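Local coordinates for cell division control protein 45 cdc45 putative (Entamoeba histolytica, PDB 6CC2) that probably acts in eukaryotic DNA replication as the Cdc45 subunit that joins MCM2-7 and GINS in the replicative helicase, at residues L15-G19 with H78-F82; A360-I365 with E380-L385; T504-I510 with K531-L536. All blocks are in the same frame, centred on the assembly; numbering follows the deposited sequence.

In the fold
The three contacts are spread over the chain and touch nowhere: interaction 1 lies with its centre about 26 Å from that of interaction 2 and 45 Å from that of interaction 3, whose centre is 37 Å from that of interaction 2. Interaction 2 is nearest the middle of the protein, about 11 Å from the chain centre, and is an apolar helix pair. Interaction 1, also buried but 28 Å out, sets a helix against the N-terminal parallel sheet and is the one with direct hydrogen bonds between its segments. Interaction 3, 30 Å out and only partly buried, pairs two helices beside the C-terminal mixed sheet, adding a water bridge to apolar contacts.

Interaction 1: L15-G19 with H78-F82; sequences LRNRG and HTVFF
Build L15-G19 as regular helix, closed by G19 N to L15 O at 2.8 Å, and H78-F82 as strand, extended from T79 on, with psi of H78 turned to about -20°. The short axes approach to 9.2 Å at a signed crossing angle of -134°, with CA pairs R18-H78 at 7.0 Å and L15-T79 at 7.7 Å. Polar contacts centre on R18 (chi1 m, chi2 t, chi3 m): NE donates to H78 ND1 at 2.9 Å, and NH1 to T79 OG1 at 2.8 Å. Both acceptors lie near the guanidinium plane. R18 also makes a cation-pi contact with F102. With H78 chi1 at p, R18 CB sits 3.6 Å from the H78 ring centroid, 20° off its normal, a CH-pi contact. By van der Waals contact, L15 (mt) places CD2 3.8 Å from the hydroxyl T79 OG1 and, apolar, 4.3 Å from F81 CE1 at the ring edge. Helix 8-20 belongs to a beta-alpha-beta crossover joining parallel strands 2-3 and 24-29, with 77-83 between them in the sheet, characteristic of an alpha/beta fold.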
loop_
_atom_site.group_PDB
_atom_site.type_symbol
_atom_site.label_atom_id
_atom_site.label_comp_id
_atom_site.label_asym_id
_atom_site.label_seq_id
_atom_site.Cartn_x
_atom_site.Cartn_y
_atom_site.Cartn_z
ATOM N N LEU A 15 18.385 15.662 -18.058
ATOM C CA LEU A 15 18.328 16.124 -16.678
ATOM C C LEU A 15 19.612 16.836 -16.295
ATOM O O LEU A 15 19.591 17.944 -15.738
ATOM C CB LEU A 15 18.083 14.936 -15.744
ATOM C CG LEU A 15 16.829 14.111 -15.939
ATOM C CD1 LEU A 15 16.856 12.962 -14.935
ATOM C CD2 LEU A 15 15.557 14.934 -15.739
ATOM N N ARG A 16 20.757 16.222 -16.602
ATOM C CA ARG A 16 22.041 16.839 -16.283
ATOM C C ARG A 16 22.211 18.185 -16.981
ATOM O O ARG A 16 22.627 19.165 -16.357
ATOM C CB ARG A 16 23.182 15.896 -16.662
ATOM C CG ARG A 16 23.440 14.775 -15.672
ATOM C CD ARG A 16 24.696 13.978 -16.052
ATOM N NE ARG A 16 24.424 12.993 -17.098
ATOM C CZ ARG A 16 24.513 11.669 -16.940
ATOM N NH1 ARG A 16 24.888 11.144 -15.779
ATOM N NH2 ARG A 16 24.234 10.866 -17.958
ATOM N N ASN A 17 21.916 18.246 -18.281
ATOM C CA ASN A 17 22.095 19.491 -19.020
ATOM C C ASN A 17 21.195 20.594 -18.480
ATOM O O ASN A 17 21.628 21.747 -18.340
ATOM C CB ASN A 17 21.827 19.266 -20.503
ATOM C CG ASN A 17 22.956 18.531 -21.182
ATOM O OD1 ASN A 17 24.048 18.419 -20.630
ATOM N ND2 ASN A 17 22.703 18.027 -22.383
ATOM N N ARG A 18 19.934 20.270 -18.194
ATOM C CA ARG A 18 19.027 21.280 -17.660
ATOM C C ARG A 18 19.366 21.614 -16.219
ATOM O O ARG A 18 19.115 22.738 -15.770
ATOM C CB ARG A 18 17.584 20.812 -17.808
ATOM C CG ARG A 18 17.178 20.606 -19.269
ATOM C CD ARG A 18 15.667 20.350 -19.416
ATOM N NE ARG A 18 15.197 19.127 -18.774
ATOM C CZ ARG A 18 15.193 17.920 -19.342
ATOM N NH1 ARG A 18 14.711 16.885 -18.658
ATOM N NH2 ARG A 18 15.680 17.740 -20.570
ATOM N N GLY A 19 19.971 20.673 -15.488
ATOM C CA GLY A 19 20.353 20.938 -14.113
ATOM C C GLY A 19 21.505 21.909 -13.974
ATOM O O GLY A 19 21.655 22.528 -12.917
ATOM N N HIS A 78 12.135 22.423 -14.371
ATOM C CA HIS A 78 12.283 22.081 -15.776
ATOM C C HIS A 78 11.742 20.704 -16.122
ATOM O O HIS A 78 11.453 20.446 -17.294
ATOM C CB HIS A 78 13.767 22.138 -16.189
ATOM C CG HIS A 78 14.647 21.130 -15.499
ATOM N ND1 HIS A 78 14.867 19.863 -15.993
ATOM C CD2 HIS A 78 15.376 21.211 -14.359
ATOM C CE1 HIS A 78 15.691 19.209 -15.197
ATOM N NE2 HIS A 78 16.017 20.006 -14.197
ATOM N N THR A 79 11.582 19.824 -15.136
ATOM C CA THR A 79 11.159 18.464 -15.366
ATOM C C THR A 79 10.235 18.069 -14.221
ATOM O O THR A 79 10.485 18.444 -13.069
ATOM C CB THR A 79 12.345 17.496 -15.402
ATOM O OG1 THR A 79 13.256 17.866 -16.428
ATOM C CG2 THR A 79 11.887 16.084 -15.667
ATOM N N VAL A 80 9.190 17.311 -14.533
ATOM C CA VAL A 80 8.336 16.717 -13.506
ATOM C C VAL A 80 8.279 15.214 -13.732
ATOM O O VAL A 80 8.245 14.740 -14.875
ATOM C CB VAL A 80 6.913 17.317 -13.497
ATOM C CG1 VAL A 80 6.994 18.795 -13.237
ATOM C CG2 VAL A 80 6.185 17.012 -14.801
ATOM N N PHE A 81 8.289 14.472 -12.628
ATOM C CA PHE A 81 8.009 13.045 -12.605
ATOM C C PHE A 81 6.715 12.836 -11.833
ATOM O O PHE A 81 6.555 13.391 -10.746
ATOM C CB PHE A 81 9.129 12.270 -11.905
ATOM C CG PHE A 81 10.356 12.131 -12.712
ATOM C CD1 PHE A 81 11.295 13.155 -12.760
ATOM C CD2 PHE A 81 10.605 10.962 -13.430
ATOM C CE1 PHE A 81 12.457 13.009 -13.496
ATOM C CE2 PHE A 81 11.769 10.830 -14.172
ATOM C CZ PHE A 81 12.680 11.856 -14.211
ATOM N N PHE A 82 5.804 12.054 -12.399
ATOM C CA PHE A 82 4.601 11.598 -11.719
ATOM C C PHE A 82 4.824 10.137 -11.356
ATOM O O PHE A 82 5.078 9.301 -12.243
ATOM C CB PHE A 82 3.376 11.764 -12.613
ATOM C CG PHE A 82 3.103 13.195 -13.026
ATOM C CD1 PHE A 82 3.312 14.245 -12.145
ATOM C CD2 PHE A 82 2.652 13.479 -14.294
ATOM C CE1 PHE A 82 3.058 15.558 -12.519
ATOM C CE2 PHE A 82 2.389 14.793 -14.677
ATOM C CZ PHE A 82 2.595 15.837 -13.782
#

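Interaction 2: A360-I365 with E380-L385; sequences AIGSII and EGFKLL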
loop_
_atom_site.group_PDB
_atom_site.type_symbol
_atom_site.label_atom_id
_atom_site.label_comp_id
_atom_site.label_asym_id
_atom_site.label_seq_id
_atom_site.Cartn_x
_atom_site.Cartn_y
_atom_site.Cartn_z
ATOM N N ALA A 360 5.843 -1.626 8.230
ATOM C CA ALA A 360 6.163 -0.535 9.133
ATOM C C ALA A 360 6.008 0.801 8.429
ATOM O O ALA A 360 5.405 1.731 8.966
ATOM C CB ALA A 360 7.593 -0.678 9.658
ATOM N N ILE A 361 6.581 0.922 7.221
ATOM C CA ILE A 361 6.493 2.181 6.480
ATOM C C ILE A 361 5.056 2.447 6.059
ATOM O O ILE A 361 4.579 3.592 6.127
ATOM C CB ILE A 361 7.450 2.151 5.273
ATOM C CG1 ILE A 361 8.892 1.952 5.758
ATOM C CG2 ILE A 361 7.328 3.439 4.439
ATOM C CD1 ILE A 361 9.872 1.556 4.663
ATOM N N GLY A 362 4.338 1.401 5.620
ATOM C CA GLY A 362 2.946 1.577 5.250
ATOM C C GLY A 362 2.120 2.116 6.404
ATOM O O GLY A 362 1.248 2.970 6.216
ATOM N N SER A 363 2.418 1.659 7.617
ATOM C CA SER A 363 1.734 2.176 8.789
ATOM C C SER A 363 2.122 3.617 9.079
ATOM O O SER A 363 1.263 4.445 9.400
ATOM C CB SER A 363 2.034 1.278 9.996
ATOM O OG SER A 363 1.394 1.766 11.171
ATOM N N ILE A 364 3.411 3.944 8.964
ATOM C CA ILE A 364 3.833 5.329 9.226
ATOM C C ILE A 364 3.104 6.307 8.302
ATOM O O ILE A 364 2.702 7.401 8.725
ATOM C CB ILE A 364 5.361 5.458 9.081
ATOM C CG1 ILE A 364 6.085 4.744 10.200
ATOM C CG2 ILE A 364 5.778 6.939 9.027
ATOM C CD1 ILE A 364 5.724 5.199 11.579
ATOM N N ILE A 365 2.922 5.952 7.027
ATOM C CA ILE A 365 2.300 6.876 6.082
ATOM C C ILE A 365 0.773 6.804 6.108
ATOM O O ILE A 365 0.106 7.471 5.307
ATOM C CB ILE A 365 2.805 6.642 4.639
ATOM C CG1 ILE A 365 2.355 5.295 4.100
ATOM C CG2 ILE A 365 4.326 6.771 4.590
ATOM C CD1 ILE A 365 2.606 5.150 2.609
ATOM N N GLU A 380 8.110 11.296 6.699
ATOM C CA GLU A 380 8.320 10.298 7.736
ATOM C C GLU A 380 8.596 8.930 7.129
ATOM O O GLU A 380 9.444 8.176 7.633
ATOM C CB GLU A 380 7.115 10.246 8.668
ATOM C CG GLU A 380 6.860 11.536 9.433
ATOM C CD GLU A 380 8.022 11.907 10.358
ATOM O OE1 GLU A 380 8.659 10.993 10.924
ATOM O OE2 GLU A 380 8.301 13.114 10.509
ATOM N N GLY A 381 7.846 8.562 6.083
ATOM C CA GLY A 381 8.070 7.280 5.435
ATOM C C GLY A 381 9.418 7.225 4.738
ATOM O O GLY A 381 10.114 6.213 4.796
ATOM N N PHE A 382 9.790 8.313 4.065
ATOM C CA PHE A 382 11.108 8.425 3.425
ATOM C C PHE A 382 12.231 8.278 4.440
ATOM O O PHE A 382 13.231 7.589 4.181
ATOM C CB PHE A 382 11.207 9.774 2.709
ATOM C CG PHE A 382 12.541 10.033 2.061
ATOM C CD1 PHE A 382 13.549 10.677 2.761
ATOM C CD2 PHE A 382 12.784 9.645 0.750
ATOM C CE1 PHE A 382 14.787 10.913 2.183
ATOM C CE2 PHE A 382 14.038 9.910 0.158
ATOM C CZ PHE A 382 15.017 10.527 0.876
ATOM N N LYS A 383 12.099 8.945 5.584
ATOM C CA LYS A 383 13.104 8.865 6.631
ATOM C C LYS A 383 13.244 7.439 7.149
ATOM O O LYS A 383 14.367 6.950 7.325
ATOM C CB LYS A 383 12.733 9.810 7.774
ATOM C CG LYS A 383 13.647 9.773 8.980
ATOM C CD LYS A 383 13.064 10.600 10.128
ATOM C CE LYS A 383 14.008 10.665 11.319
ATOM N NZ LYS A 383 15.259 11.407 10.997
ATOM N N LEU A 384 12.125 6.747 7.377
ATOM C CA LEU A 384 12.218 5.361 7.844
ATOM C C LEU A 384 12.824 4.465 6.766
ATOM O O LEU A 384 13.717 3.652 7.046
ATOM C CB LEU A 384 10.861 4.842 8.305
ATOM C CG LEU A 384 10.875 3.404 8.820
ATOM C CD1 LEU A 384 11.955 3.210 9.881
ATOM C CD2 LEU A 384 9.487 2.974 9.374
ATOM N N LEU A 385 12.345 4.589 5.528
ATOM C CA LEU A 385 12.914 3.815 4.428
ATOM C C LEU A 385 14.423 3.988 4.373
ATOM O O LEU A 385 15.169 3.019 4.146
ATOM C CB LEU A 385 12.275 4.252 3.104
ATOM C CG LEU A 385 12.766 3.555 1.849
ATOM C CD1 LEU A 385 12.321 2.094 1.826
ATOM C CD2 LEU A 385 12.223 4.312 0.637
#
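L384 sets its CD2 methyl among three residues of the facing helix: CD2 is 4.1 Å from A360 CB, 3.8 Å from I361 CG1 and 3.9 Å from I364 CG1. This is the packing of an antiparallel helical hairpin, in which helix 354-364 and the next helix, 374-385, run side by side. The short axes are 9.0 Å apart and their directions differ by 160°. A360, I361 and I364 follow the i, i+1, i+4 spacing that lines up one helix face, and L385 widens the contact where its CD1 meets I361 CD1 at 3.8 Å. The closest backbone approach is at G381, with CA 5.4 Å from I361 CA. Geometry explains it: an ideal CB on G381 would fall 2.6 Å from I365 CG2, a clash, whereas the bare CA rests 3.9 Å from that methyl and G381 O lies 3.9 Å from I361 CG2. No hydrogen bond crosses the interface. Around it, Y393, F395 and F397 of helix 393-417 cover A360, I364 and L384, while V33 and I36 of helix 33-48 meet I361 and I365, so the hairpin also contacts the N-terminal part of the chain. At the exposed margin E380 takes part through its aliphatic base, its CB packing 3.6 Å from I364 CG2.

Interaction 3: T504-I510 with K531-L536; sequences TAQNMKI and KYKKAL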
loop_
_atom_site.group_PDB
_atom_site.type_symbol
_atom_site.label_atom_id
_atom_site.label_comp_id
_atom_site.label_asym_id
_atom_site.label_seq_id
_atom_site.Cartn_x
_atom_site.Cartn_y
_atom_site.Cartn_z
ATOM N N THR A 504 -24.057 10.691 -6.287
ATOM C CA THR A 504 -25.009 10.630 -5.187
ATOM C C THR A 504 -24.860 11.843 -4.279
ATOM O O THR A 504 -25.849 12.501 -3.917
ATOM C CB THR A 504 -24.820 9.331 -4.391
ATOM O OG1 THR A 504 -24.972 8.200 -5.265
ATOM C CG2 THR A 504 -25.827 9.250 -3.273
ATOM N N ALA A 505 -23.618 12.145 -3.892
ATOM C CA ALA A 505 -23.366 13.352 -3.102
ATOM C C ALA A 505 -23.898 14.594 -3.797
ATOM O O ALA A 505 -24.510 15.464 -3.162
ATOM C CB ALA A 505 -21.874 13.495 -2.832
ATOM N N GLN A 506 -23.689 14.704 -5.120
ATOM C CA GLN A 506 -24.191 15.872 -5.840
ATOM C C GLN A 506 -25.712 15.946 -5.787
ATOM O O GLN A 506 -26.289 17.030 -5.602
ATOM C CB GLN A 506 -23.718 15.832 -7.292
ATOM C CG GLN A 506 -22.558 16.758 -7.605
ATOM C CD GLN A 506 -22.898 18.231 -7.424
ATOM O OE1 GLN A 506 -22.024 19.040 -7.120
ATOM N NE2 GLN A 506 -24.168 18.581 -7.610
ATOM N N ASN A 507 -26.385 14.808 -5.970
ATOM C CA ASN A 507 -27.839 14.800 -5.939
ATOM C C ASN A 507 -28.371 15.153 -4.555
ATOM O O ASN A 507 -29.441 15.768 -4.450
ATOM C CB ASN A 507 -28.371 13.427 -6.365
ATOM C CG ASN A 507 -28.067 13.109 -7.803
ATOM O OD1 ASN A 507 -27.822 14.001 -8.597
ATOM N ND2 ASN A 507 -28.076 11.827 -8.143
HETATM N N MSE A 508 -27.652 14.765 -3.501
HETATM C CA MSE A 508 -28.066 15.029 -2.142
HETATM C C MSE A 508 -27.611 16.398 -1.653
HETATM O O MSE A 508 -28.018 16.845 -0.589
HETATM C CB MSE A 508 -27.512 13.959 -1.215
HETATM C CG MSE A 508 -28.073 12.549 -1.460
HETATM SE SE MSE A 508 -29.982 12.490 -1.147
HETATM C CE MSE A 508 -30.647 12.763 -2.943
ATOM N N LYS A 509 -26.765 17.054 -2.447
ATOM C CA LYS A 509 -26.157 18.335 -2.076
ATOM C C LYS A 509 -25.407 18.223 -0.746
ATOM O O LYS A 509 -25.532 19.069 0.153
ATOM C CB LYS A 509 -27.195 19.459 -2.047
ATOM C CG LYS A 509 -26.739 20.732 -2.718
ATOM C CD LYS A 509 -26.478 20.536 -4.207
ATOM C CE LYS A 509 -26.067 21.828 -4.872
ATOM N NZ LYS A 509 -24.810 22.380 -4.308
ATOM N N ILE A 510 -24.609 17.175 -0.634
ATOM C CA ILE A 510 -23.660 17.004 0.461
ATOM C C ILE A 510 -22.250 17.121 -0.105
ATOM O O ILE A 510 -22.008 16.920 -1.299
ATOM C CB ILE A 510 -23.859 15.659 1.195
ATOM C CG1 ILE A 510 -23.754 14.483 0.229
ATOM C CG2 ILE A 510 -25.209 15.662 1.902
ATOM C CD1 ILE A 510 -23.991 13.124 0.884
ATOM N N LYS A 531 -32.765 8.108 3.321
ATOM C CA LYS A 531 -32.783 8.894 2.095
ATOM C C LYS A 531 -31.480 8.719 1.321
ATOM O O LYS A 531 -31.481 8.507 0.094
ATOM C CB LYS A 531 -33.016 10.366 2.439
ATOM C CG LYS A 531 -33.028 11.300 1.250
ATOM C CD LYS A 531 -33.188 12.749 1.711
ATOM C CE LYS A 531 -33.274 13.701 0.527
ATOM N NZ LYS A 531 -33.392 15.111 0.970
ATOM N N TYR A 532 -30.353 8.810 2.021
ATOM C CA TYR A 532 -29.051 8.639 1.379
ATOM C C TYR A 532 -28.861 7.232 0.827
ATOM O O TYR A 532 -28.344 7.054 -0.285
ATOM C CB TYR A 532 -27.943 8.961 2.372
ATOM C CG TYR A 532 -26.577 8.706 1.797
ATOM C CD1 TYR A 532 -26.038 9.569 0.852
ATOM C CD2 TYR A 532 -25.848 7.585 2.138
ATOM C CE1 TYR A 532 -24.814 9.329 0.299
ATOM C CE2 TYR A 532 -24.618 7.346 1.591
ATOM C CZ TYR A 532 -24.103 8.223 0.668
ATOM O OH TYR A 532 -22.888 7.973 0.104
ATOM N N LYS A 533 -29.266 6.207 1.583
ATOM C CA LYS A 533 -29.114 4.850 1.076
ATOM C C LYS A 533 -29.939 4.654 -0.189
ATOM O O LYS A 533 -29.483 3.990 -1.136
ATOM C CB LYS A 533 -29.523 3.843 2.161
ATOM C CG LYS A 533 -28.491 3.754 3.305
ATOM C CD LYS A 533 -29.105 3.162 4.590
ATOM C CE LYS A 533 -29.150 1.674 4.558
ATOM N NZ LYS A 533 -29.771 1.107 5.824
ATOM N N LYS A 534 -31.147 5.225 -0.230
ATOM C CA LYS A 534 -31.989 5.092 -1.418
ATOM C C LYS A 534 -31.369 5.807 -2.614
ATOM O O LYS A 534 -31.411 5.291 -3.737
ATOM C CB LYS A 534 -33.396 5.625 -1.141
ATOM C CG LYS A 534 -34.178 4.783 -0.137
ATOM C CD LYS A 534 -35.616 5.280 0.032
ATOM C CE LYS A 534 -35.662 6.701 0.581
ATOM N NZ LYS A 534 -37.019 7.082 1.067
ATOM N N ALA A 535 -30.800 6.993 -2.386
ATOM C CA ALA A 535 -30.162 7.746 -3.465
ATOM C C ALA A 535 -28.928 7.032 -3.982
ATOM O O ALA A 535 -28.675 6.999 -5.200
ATOM C CB ALA A 535 -29.783 9.146 -2.973
ATOM N N LEU A 536 -28.126 6.490 -3.067
ATOM C CA LEU A 536 -26.955 5.727 -3.449
ATOM C C LEU A 536 -27.359 4.546 -4.314
ATOM O O LEU A 536 -26.787 4.317 -5.382
ATOM C CB LEU A 536 -26.242 5.268 -2.184
ATOM C CG LEU A 536 -24.802 4.791 -2.251
ATOM C CD1 LEU A 536 -23.832 5.903 -2.597
ATOM C CD2 LEU A 536 -24.494 4.179 -0.882
HETATM O O HOH W 1 -29.485 9.935 -6.356
#
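The axes of helix 504-508 and helix 531-536 come within 9.7 Å, their directions 129° apart, and the backbones are nearest at T504 and L536, whose CA atoms are 5.6 Å apart; the CA atoms of M508 and Y532 are 7.4 Å apart. A Schellman motif ends the first helix: K509, at phi 56°, is its C-prime residue, with I510 N bonded to A505 O at 3.1 Å and K509 N weakly to Q506 O at 3.2 Å. Beyond the reversal, I510 points its CA-to-CB bond toward the second helix, its CD1 3.9 Å from Y532 CE1. T504 CG2 packs 3.7 Å from Y532 CE1 and 3.6 Å from L536 N, while its OG1 is hydrogen-bonded to K500 O. M508, modelled as selenomethionine, puts CE 3.7 Å from A535 CB and SE 3.9 Å from CE of K531, whose side chain is all-trans. Y532 and L536 continue onto F429 of strand 427-432, and I510 onto T522 and I524, so both segments border the mixed sheet. One water accepts from N507 ND2 at 3.0 Å and donates to A535 O at 3.3 Å. Dispersion and shape fit therefore carry the direct contact, and polar groups link across it through solvent at the margin.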